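Local coordinates for protein TBC1 domain family member 22A (Homo sapiens, PDB 2QFZ) that probably acts as a GTPase-activating protein for Rab-family GTPases through its TBC domain, forms homodimers and binds 14-3-3 proteins, at residues L63-L67 against L78-Q82; L120-V126 against V174-G178; F157-I162 against I187-T191. All blocks are in the same frame, centred on the assembly; numbering follows the deposited sequence.

Interaction 1 (L63-L67 against L78-Q82)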
loop_
_atom_site.group_PDB
_atom_site.type_symbol
_atom_site.label_atom_id
_atom_site.label_comp_id
_atom_site.label_asym_id
_atom_site.label_seq_id
_atom_site.Cartn_x
_atom_site.Cartn_y
_atom_site.Cartn_z
ATOM N N LEU A 63 1.062 -13.326 -5.847
ATOM C CA LEU A 63 2.340 -12.663 -5.595
ATOM C C LEU A 63 2.558 -12.408 -4.105
ATOM O O LEU A 63 3.675 -12.458 -3.646
ATOM C CB LEU A 63 2.448 -11.351 -6.391
ATOM C CG LEU A 63 2.686 -11.421 -7.889
ATOM C CD1 LEU A 63 2.674 -10.015 -8.513
ATOM C CD2 LEU A 63 3.983 -12.109 -8.170
ATOM N N SER A 64 1.486 -12.197 -3.346
ATOM C CA SER A 64 1.582 -12.078 -1.901
ATOM C C SER A 64 1.688 -13.411 -1.157
ATOM O O SER A 64 1.859 -13.409 0.063
ATOM C CB SER A 64 0.348 -11.408 -1.360
ATOM O OG SER A 64 -0.734 -12.333 -1.450
ATOM N N GLY A 65 1.528 -14.530 -1.858
ATOM C CA GLY A 65 1.543 -15.852 -1.237
ATOM C C GLY A 65 0.263 -16.268 -0.528
ATOM O O GLY A 65 0.263 -17.210 0.261
ATOM N N TYR A 66 -0.827 -15.566 -0.773
ATOM C CA TYR A 66 -2.114 -15.917 -0.145
ATOM C C TYR A 66 -2.662 -17.219 -0.773
ATOM O O TYR A 66 -3.136 -18.117 -0.071
ATOM C CB TYR A 66 -3.090 -14.745 -0.306
ATOM C CG TYR A 66 -4.477 -14.956 0.225
ATOM C CD1 TYR A 66 -4.686 -15.445 1.500
ATOM C CD2 TYR A 66 -5.602 -14.638 -0.559
ATOM C CE1 TYR A 66 -6.009 -15.653 1.996
ATOM C CE2 TYR A 66 -6.910 -14.820 -0.068
ATOM C CZ TYR A 66 -7.093 -15.345 1.214
ATOM O OH TYR A 66 -8.357 -15.517 1.733
ATOM N N LEU A 67 -2.592 -17.300 -2.096
ATOM C CA LEU A 67 -2.985 -18.470 -2.797
ATOM C C LEU A 67 -1.758 -19.151 -3.386
ATOM O O LEU A 67 -0.809 -18.474 -3.796
ATOM C CB LEU A 67 -3.983 -18.144 -3.890
ATOM C CG LEU A 67 -5.387 -17.750 -3.401
ATOM C CD1 LEU A 67 -6.310 -17.622 -4.579
ATOM C CD2 LEU A 67 -5.952 -18.719 -2.376
ATOM N N LEU A 78 -8.180 -21.314 -0.325
ATOM C CA LEU A 78 -9.008 -20.107 -0.177
ATOM C C LEU A 78 -10.151 -20.340 0.785
ATOM O O LEU A 78 -10.382 -19.553 1.692
ATOM C CB LEU A 78 -9.552 -19.693 -1.568
ATOM C CG LEU A 78 -10.177 -18.301 -1.723
ATOM C CD1 LEU A 78 -9.219 -17.257 -1.276
ATOM C CD2 LEU A 78 -10.596 -18.068 -3.179
ATOM N N GLN A 79 -10.934 -21.387 0.563
ATOM C CA GLN A 79 -12.001 -21.667 1.491
ATOM C C GLN A 79 -11.487 -21.858 2.927
ATOM O O GLN A 79 -12.078 -21.370 3.864
ATOM C CB GLN A 79 -12.826 -22.887 1.062
ATOM C CG GLN A 79 -14.140 -22.950 1.828
ATOM C CD GLN A 79 -14.834 -24.324 1.806
ATOM O OE1 GLN A 79 -14.209 -25.367 2.049
ATOM N NE2 GLN A 79 -16.159 -24.312 1.557
ATOM N N ARG A 80 -10.395 -22.572 3.114
ATOM C CA ARG A 80 -9.916 -22.784 4.503
ATOM C C ARG A 80 -9.405 -21.493 5.160
ATOM O O ARG A 80 -9.706 -21.246 6.320
ATOM C CB ARG A 80 -8.896 -23.925 4.557
ATOM C CG ARG A 80 -9.582 -25.225 4.126
ATOM C CD ARG A 80 -8.919 -26.431 4.526
ATOM N NE ARG A 80 -8.191 -27.131 3.475
ATOM C CZ ARG A 80 -8.356 -28.425 3.140
ATOM N NH1 ARG A 80 -7.589 -28.961 2.219
ATOM N NH2 ARG A 80 -9.291 -29.167 3.679
ATOM N N LYS A 81 -8.692 -20.648 4.410
ATOM C CA LYS A 81 -8.225 -19.350 4.981
ATOM C C LYS A 81 -9.388 -18.418 5.267
ATOM O O LYS A 81 -9.398 -17.725 6.263
ATOM C CB LYS A 81 -7.186 -18.701 4.084
ATOM C CG LYS A 81 -5.867 -19.430 4.050
ATOM C CD LYS A 81 -4.824 -18.661 3.297
ATOM C CE LYS A 81 -3.488 -19.392 3.224
ATOM N NZ LYS A 81 -2.431 -18.616 2.478
ATOM N N GLN A 82 -10.400 -18.406 4.403
ATOM C CA GLN A 82 -11.578 -17.606 4.672
ATOM C C GLN A 82 -12.296 -18.090 5.955
ATOM O O GLN A 82 -12.634 -17.283 6.807
ATOM C CB GLN A 82 -12.533 -17.615 3.477
ATOM C CG GLN A 82 -12.094 -16.687 2.318
ATOM C CD GLN A 82 -12.729 -17.059 1.012
ATOM O OE1 GLN A 82 -13.425 -18.084 0.905
ATOM N NE2 GLN A 82 -12.490 -16.238 -0.006
#
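Leu63 closes helix 56-63, and its side chain turns to helix 40-47 instead of to residues 78-82. Ser64 folds its hydroxyl back to the carbonyls of Trp60 and Lys61, a common way for serine to satisfy itself at a helix end. Gly65 then leaves helical geometry with positive phi (79°) in a Schellman motif; glycine suits this position because it adopts that conformation with little strain. The chain, thus redirected, presents Tyr66 to helix 74-91. The backbone carbonyl of Tyr66 accepts a hydrogen bond from the ammonium group of Lys81 (Tyr66 O to Lys81 NZ, 2.7 Å). The extended lysine chain runs along the tyrosine, bringing Lys81 CD to 3.5 Å from Tyr66 CE1, while Leu78 CD1 lies 3.6 Å from Tyr66 CE2. A long aromatic residue suits this place: its ring supplies apolar surface to Lys81 and Leu78, and its hydroxyl reaches Asp190 of helix 181-200, which also bonds Gln82. Leu67, coming last, sends its CD2 to 3.7 Å from Leu78 CD1, and also touches Met58 and Leu62 of helix 56-63. Lysine serves here in two ways, its methylenes lying against the tyrosine ring and its charged end meeting a main-chain oxygen. The chemistry implies that the turn is held to the next helix through both backbone and side chain, by one polar bond bordered by apolar contacts.

Interaction 2 (L120-V126 against V174-G178)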
loop_
_atom_site.group_PDB
_atom_site.type_symbol
_atom_site.label_atom_id
_atom_site.label_comp_id
_atom_site.label_asym_id
_atom_site.label_seq_id
_atom_site.Cartn_x
_atom_site.Cartn_y
_atom_site.Cartn_z
ATOM N N LEU A 120 -16.420 6.121 -0.911
ATOM C CA LEU A 120 -16.388 4.698 -0.553
ATOM C C LEU A 120 -16.667 4.482 0.945
ATOM O O LEU A 120 -17.564 3.717 1.321
ATOM C CB LEU A 120 -15.017 4.123 -0.950
ATOM C CG LEU A 120 -14.708 2.659 -0.714
ATOM C CD1 LEU A 120 -15.496 1.764 -1.644
ATOM C CD2 LEU A 120 -13.211 2.491 -0.887
ATOM N N ILE A 121 -15.907 5.189 1.786
ATOM C CA ILE A 121 -15.949 5.021 3.237
ATOM C C ILE A 121 -17.310 5.358 3.815
ATOM O O ILE A 121 -17.755 4.731 4.782
ATOM C CB ILE A 121 -14.876 5.919 3.976
ATOM C CG1 ILE A 121 -13.452 5.557 3.551
ATOM C CG2 ILE A 121 -14.984 5.770 5.493
ATOM C CD1 ILE A 121 -13.023 4.159 3.985
ATOM N N LEU A 122 -17.973 6.355 3.238
ATOM C CA LEU A 122 -19.265 6.783 3.745
ATOM C C LEU A 122 -20.361 5.736 3.485
ATOM O O LEU A 122 -21.398 5.777 4.134
ATOM C CB LEU A 122 -19.656 8.139 3.150
ATOM C CG LEU A 122 -18.856 9.324 3.711
ATOM C CD1 LEU A 122 -19.167 10.590 2.923
ATOM C CD2 LEU A 122 -19.145 9.505 5.212
ATOM N N GLN A 123 -20.130 4.807 2.550
ATOM C CA GLN A 123 -21.041 3.668 2.379
ATOM C C GLN A 123 -20.980 2.837 3.663
ATOM O O GLN A 123 -19.910 2.384 4.038
ATOM C CB GLN A 123 -20.685 2.851 1.147
ATOM C CG GLN A 123 -20.853 3.634 -0.170
ATOM C CD GLN A 123 -20.477 2.828 -1.403
ATOM O OE1 GLN A 123 -20.764 1.638 -1.486
ATOM N NE2 GLN A 123 -19.841 3.480 -2.376
ATOM N N PRO A 124 -22.135 2.643 4.352
ATOM C CA PRO A 124 -22.118 2.207 5.775
ATOM C C PRO A 124 -21.613 0.772 6.007
ATOM O O PRO A 124 -21.162 0.423 7.128
ATOM C CB PRO A 124 -23.595 2.319 6.207
ATOM C CG PRO A 124 -24.316 3.050 5.057
ATOM C CD PRO A 124 -23.514 2.743 3.830
ATOM N N LYS A 125 -21.703 -0.045 4.964
ATOM C CA LYS A 125 -21.181 -1.407 5.013
ATOM C C LYS A 125 -19.642 -1.403 4.884
ATOM O O LYS A 125 -18.988 -2.320 5.372
ATOM C CB LYS A 125 -21.813 -2.258 3.924
ATOM C CG LYS A 125 -23.346 -2.104 3.814
ATOM N N VAL A 126 -19.077 -0.386 4.235
ATOM C CA VAL A 126 -17.621 -0.298 4.047
ATOM C C VAL A 126 -16.971 0.062 5.390
ATOM O O VAL A 126 -15.939 -0.518 5.778
ATOM C CB VAL A 126 -17.192 0.717 2.946
ATOM C CG1 VAL A 126 -15.678 0.730 2.797
ATOM C CG2 VAL A 126 -17.858 0.399 1.546
ATOM N N VAL A 174 -17.111 3.322 -7.353
ATOM C CA VAL A 174 -17.191 2.045 -6.606
ATOM C C VAL A 174 -18.361 1.998 -5.593
ATOM O O VAL A 174 -18.259 2.510 -4.464
ATOM C CB VAL A 174 -15.836 1.674 -5.914
ATOM C CG1 VAL A 174 -16.002 0.458 -4.977
ATOM C CG2 VAL A 174 -14.750 1.397 -6.978
ATOM N N ASP A 175 -19.467 1.377 -6.017
ATOM C CA ASP A 175 -20.603 1.145 -5.141
ATOM C C ASP A 175 -20.619 -0.318 -4.675
ATOM O O ASP A 175 -20.571 -1.228 -5.480
ATOM C CB ASP A 175 -21.908 1.497 -5.855
ATOM C CG ASP A 175 -23.127 1.507 -4.913
ATOM O OD1 ASP A 175 -22.969 1.363 -3.676
ATOM O OD2 ASP A 175 -24.260 1.663 -5.421
ATOM N N VAL A 176 -20.692 -0.507 -3.362
ATOM C CA VAL A 176 -20.729 -1.812 -2.716
ATOM C C VAL A 176 -22.176 -2.368 -2.624
ATOM O O VAL A 176 -22.366 -3.538 -2.323
ATOM C CB VAL A 176 -20.119 -1.694 -1.248
ATOM C CG1 VAL A 176 -20.179 -3.015 -0.483
ATOM C CG2 VAL A 176 -18.681 -1.177 -1.299
ATOM N N SER A 177 -23.188 -1.532 -2.879
ATOM C CA SER A 177 -24.598 -1.885 -2.543
ATOM C C SER A 177 -25.143 -3.182 -3.185
ATOM O O SER A 177 -25.955 -3.882 -2.571
ATOM C CB SER A 177 -25.555 -0.696 -2.818
ATOM O OG SER A 177 -25.592 -0.366 -4.201
ATOM N N GLY A 178 -24.686 -3.513 -4.391
ATOM C CA GLY A 178 -25.169 -4.713 -5.108
ATOM C C GLY A 178 -24.529 -6.060 -4.757
ATOM O O GLY A 178 -25.053 -7.111 -5.136
#
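A single glutamine amide reads the backbone of the opposing loop like a short piece of main chain. Gln123 OE1 accepts from Val176 N at 2.9 Å, nearly straight at 172°, while Gln123 NE2 donates to Val174 O at 2.8 Å. Glutamine suits the task because its amide carries a donor and an acceptor side by side, matching the carbonyl and the NH that flank Asp175. The side chain of Asp175 is occupied within its own segment: OD1 accepts from Ser177 N at 3.0 Å, forming an Asx turn, and OD2 receives Ser177 OG at 2.7 Å. Aspartate and serine thereby fix the bend locally. Beside the polar pair lies an aliphatic seam. Leu120 CD1 meets Val174 CG1 at 3.6 Å, and Val126 CG2 meets Val176 CG2 at 3.4 Å; compact branched side chains fit this close approach, and Ile162 of helix 150-162 touches Val174 and Val176. Gln123 also holds the N-cap position of helix 124-140, following helix 118-121. The arrangement is thus an Asx turn in the loop leading into helix 181-200, bound by a glutamine amide to the turn between helices 118-121 and 124-140 of the all-helical TBC domain.

Interaction 3 (F157-I162 against I187-T191)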
loop_
_atom_site.group_PDB
_atom_site.type_symbol
_atom_site.label_atom_id
_atom_site.label_comp_id
_atom_site.label_asym_id
_atom_site.label_seq_id
_atom_site.Cartn_x
_atom_site.Cartn_y
_atom_site.Cartn_z
ATOM N N PHE A 157 -6.294 -3.200 -1.183
ATOM C CA PHE A 157 -6.748 -4.591 -1.269
ATOM C C PHE A 157 -8.300 -4.658 -1.460
ATOM O O PHE A 157 -8.813 -5.359 -2.309
ATOM C CB PHE A 157 -6.285 -5.345 -0.030
ATOM C CG PHE A 157 -4.804 -5.473 0.075
ATOM C CD1 PHE A 157 -4.112 -6.268 -0.816
ATOM C CD2 PHE A 157 -4.097 -4.806 1.044
ATOM C CE1 PHE A 157 -2.729 -6.422 -0.734
ATOM C CE2 PHE A 157 -2.699 -4.949 1.127
ATOM C CZ PHE A 157 -2.031 -5.766 0.247
ATOM N N PHE A 158 -9.022 -3.859 -0.710
ATOM C CA PHE A 158 -10.462 -3.971 -0.681
ATOM C C PHE A 158 -11.023 -3.507 -2.023
ATOM O O PHE A 158 -11.882 -4.162 -2.593
ATOM C CB PHE A 158 -11.062 -3.166 0.493
ATOM C CG PHE A 158 -12.571 -3.126 0.485
ATOM C CD1 PHE A 158 -13.316 -4.162 1.087
ATOM C CD2 PHE A 158 -13.246 -2.089 -0.165
ATOM C CE1 PHE A 158 -14.742 -4.128 1.058
ATOM C CE2 PHE A 158 -14.645 -2.053 -0.225
ATOM C CZ PHE A 158 -15.397 -3.062 0.403
ATOM N N VAL A 159 -10.516 -2.380 -2.533
ATOM C CA VAL A 159 -10.995 -1.830 -3.790
ATOM C C VAL A 159 -10.645 -2.760 -4.951
ATOM O O VAL A 159 -11.491 -3.063 -5.766
ATOM C CB VAL A 159 -10.482 -0.378 -4.012
ATOM C CG1 VAL A 159 -10.620 0.023 -5.467
ATOM C CG2 VAL A 159 -11.222 0.580 -3.071
ATOM N N VAL A 160 -9.419 -3.257 -4.989
ATOM C CA VAL A 160 -9.016 -4.201 -6.025
ATOM C C VAL A 160 -9.932 -5.439 -5.997
ATOM O O VAL A 160 -10.501 -5.813 -7.047
ATOM C CB VAL A 160 -7.484 -4.547 -5.923
ATOM C CG1 VAL A 160 -7.086 -5.801 -6.700
ATOM C CG2 VAL A 160 -6.654 -3.355 -6.397
ATOM N N PHE A 161 -10.110 -6.034 -4.810
ATOM C CA PHE A 161 -10.887 -7.257 -4.682
ATOM C C PHE A 161 -12.399 -7.048 -4.887
ATOM O O PHE A 161 -13.023 -7.856 -5.539
ATOM C CB PHE A 161 -10.620 -7.993 -3.355
ATOM C CG PHE A 161 -9.184 -8.365 -3.127
ATOM C CD1 PHE A 161 -8.292 -8.551 -4.179
ATOM C CD2 PHE A 161 -8.726 -8.589 -1.833
ATOM C CE1 PHE A 161 -6.951 -8.907 -3.936
ATOM C CE2 PHE A 161 -7.385 -8.946 -1.593
ATOM C CZ PHE A 161 -6.502 -9.120 -2.667
ATOM N N ILE A 162 -12.979 -5.947 -4.408
ATOM C CA ILE A 162 -14.400 -5.714 -4.635
ATOM C C ILE A 162 -14.688 -5.436 -6.109
ATOM O O ILE A 162 -15.766 -5.757 -6.593
ATOM C CB ILE A 162 -14.981 -4.623 -3.708
ATOM C CG1 ILE A 162 -16.512 -4.787 -3.621
ATOM C CG2 ILE A 162 -14.606 -3.204 -4.177
ATOM C CD1 ILE A 162 -17.109 -4.310 -2.349
ATOM N N ILE A 187 -14.542 -11.282 0.354
ATOM C CA ILE A 187 -13.689 -10.141 0.079
ATOM C C ILE A 187 -13.002 -9.613 1.326
ATOM O O ILE A 187 -11.829 -9.314 1.277
ATOM C CB ILE A 187 -14.465 -8.990 -0.602
ATOM C CG1 ILE A 187 -14.871 -9.392 -2.021
ATOM C CG2 ILE A 187 -13.605 -7.711 -0.647
ATOM C CD1 ILE A 187 -15.898 -8.450 -2.667
ATOM N N GLU A 188 -13.742 -9.510 2.433
ATOM C CA GLU A 188 -13.221 -9.043 3.700
ATOM C C GLU A 188 -12.108 -9.946 4.217
ATOM O O GLU A 188 -11.044 -9.425 4.674
ATOM C CB GLU A 188 -14.345 -8.848 4.755
ATOM C CG GLU A 188 -13.829 -8.545 6.159
ATOM C CD GLU A 188 -14.903 -8.398 7.235
ATOM O OE1 GLU A 188 -16.053 -8.218 6.899
ATOM O OE2 GLU A 188 -14.567 -8.420 8.442
ATOM N N ALA A 189 -12.313 -11.277 4.133
ATOM C CA ALA A 189 -11.275 -12.251 4.532
ATOM C C ALA A 189 -10.020 -12.105 3.669
ATOM O O ALA A 189 -8.919 -12.081 4.180
ATOM C CB ALA A 189 -11.791 -13.725 4.420
ATOM N N ASP A 190 -10.213 -12.053 2.359
ATOM C CA ASP A 190 -9.110 -11.875 1.389
ATOM C C ASP A 190 -8.314 -10.593 1.710
ATOM O O ASP A 190 -7.079 -10.587 1.768
ATOM C CB ASP A 190 -9.686 -11.819 -0.050
ATOM C CG ASP A 190 -10.334 -13.166 -0.508
ATOM O OD1 ASP A 190 -10.342 -14.196 0.280
ATOM O OD2 ASP A 190 -10.800 -13.206 -1.687
ATOM N N THR A 191 -9.045 -9.528 1.982
ATOM C CA THR A 191 -8.451 -8.225 2.318
ATOM C C THR A 191 -7.623 -8.313 3.604
ATOM O O THR A 191 -6.453 -7.825 3.652
ATOM C CB THR A 191 -9.518 -7.159 2.406
ATOM O OG1 THR A 191 -10.163 -7.064 1.146
ATOM C CG2 THR A 191 -8.931 -5.767 2.773
#
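Ile187 begins the contact and gives up more surface to it than any other residue of the two segments. Its CB points toward helix 150-162, and its branches spread over three side chains: CD1 lies 3.8 Å from Ile162 CG1, whereas CG2 is 4.0 Å from both Phe158 CD1 and Phe161 CB. A beta-branched, wholly apolar residue suits such a hollow between neighbouring turns. Glu188 and Ala189, next in line, face other helices; the carboxylate of Glu188 makes a salt bridge to Arg132 and a hydrogen bond with Tyr85. The two segments run at 137° between their N-to-C directions, with axes 9.2 Å apart, a helix pair antiparallel in sense but strongly inclined, in the buried part of the all-alpha TBC domain, the fold of the TBC family of Rab GTPase-activating proteins. Asp190 comes back to the interface with its CB, 3.8 Å from Phe161 CD2, and its backbone oxygen lies 3.8 Å from Phe161 CE2, at the ring edge. Its buried carboxylate is compensated elsewhere, by a salt bridge to Lys61 and hydrogen bonds from Tyr66 and Gln82, and Lys61 also makes a cation-pi contact with Phe161. Thr191 ends the segment. Its hydroxyl donates to the carbonyl one turn earlier (Thr191 OG1 to Ile187 O, 2.8 Å), so that a polar group can be buried among phenylalanines without going unsatisfied. The same OG1 sits 3.6 Å from Phe158 CA and 3.6 Å from Phe161 CD2, while the methyl group turns to Phe157, with Thr191 CG2 3.9 Å from Phe157 CB.

Overall arrangement
Interaction 3 stands between the other two: its centre is about 12 Å from that of interaction 1 and about 13 Å from that of interaction 2. The centres of interactions 1 and 2 are about 24 Å apart, and these two contacts do not touch. Asp190 of helix 181-200 joins interaction 3 to interaction 1 through Tyr66 and Gln82, whereas Val159 and Ile162 of helix 150-162 pack on Leu120, Val174 and Val176 of interaction 2. Along the chain, interaction 1 closes first; the segments of interactions 2 and 3 then alternate. The three contacts thus form a continuous path through one TBC domain, from helix 74-91 across the pair of helices 150-162 and 181-200 to the start of helix 124-140.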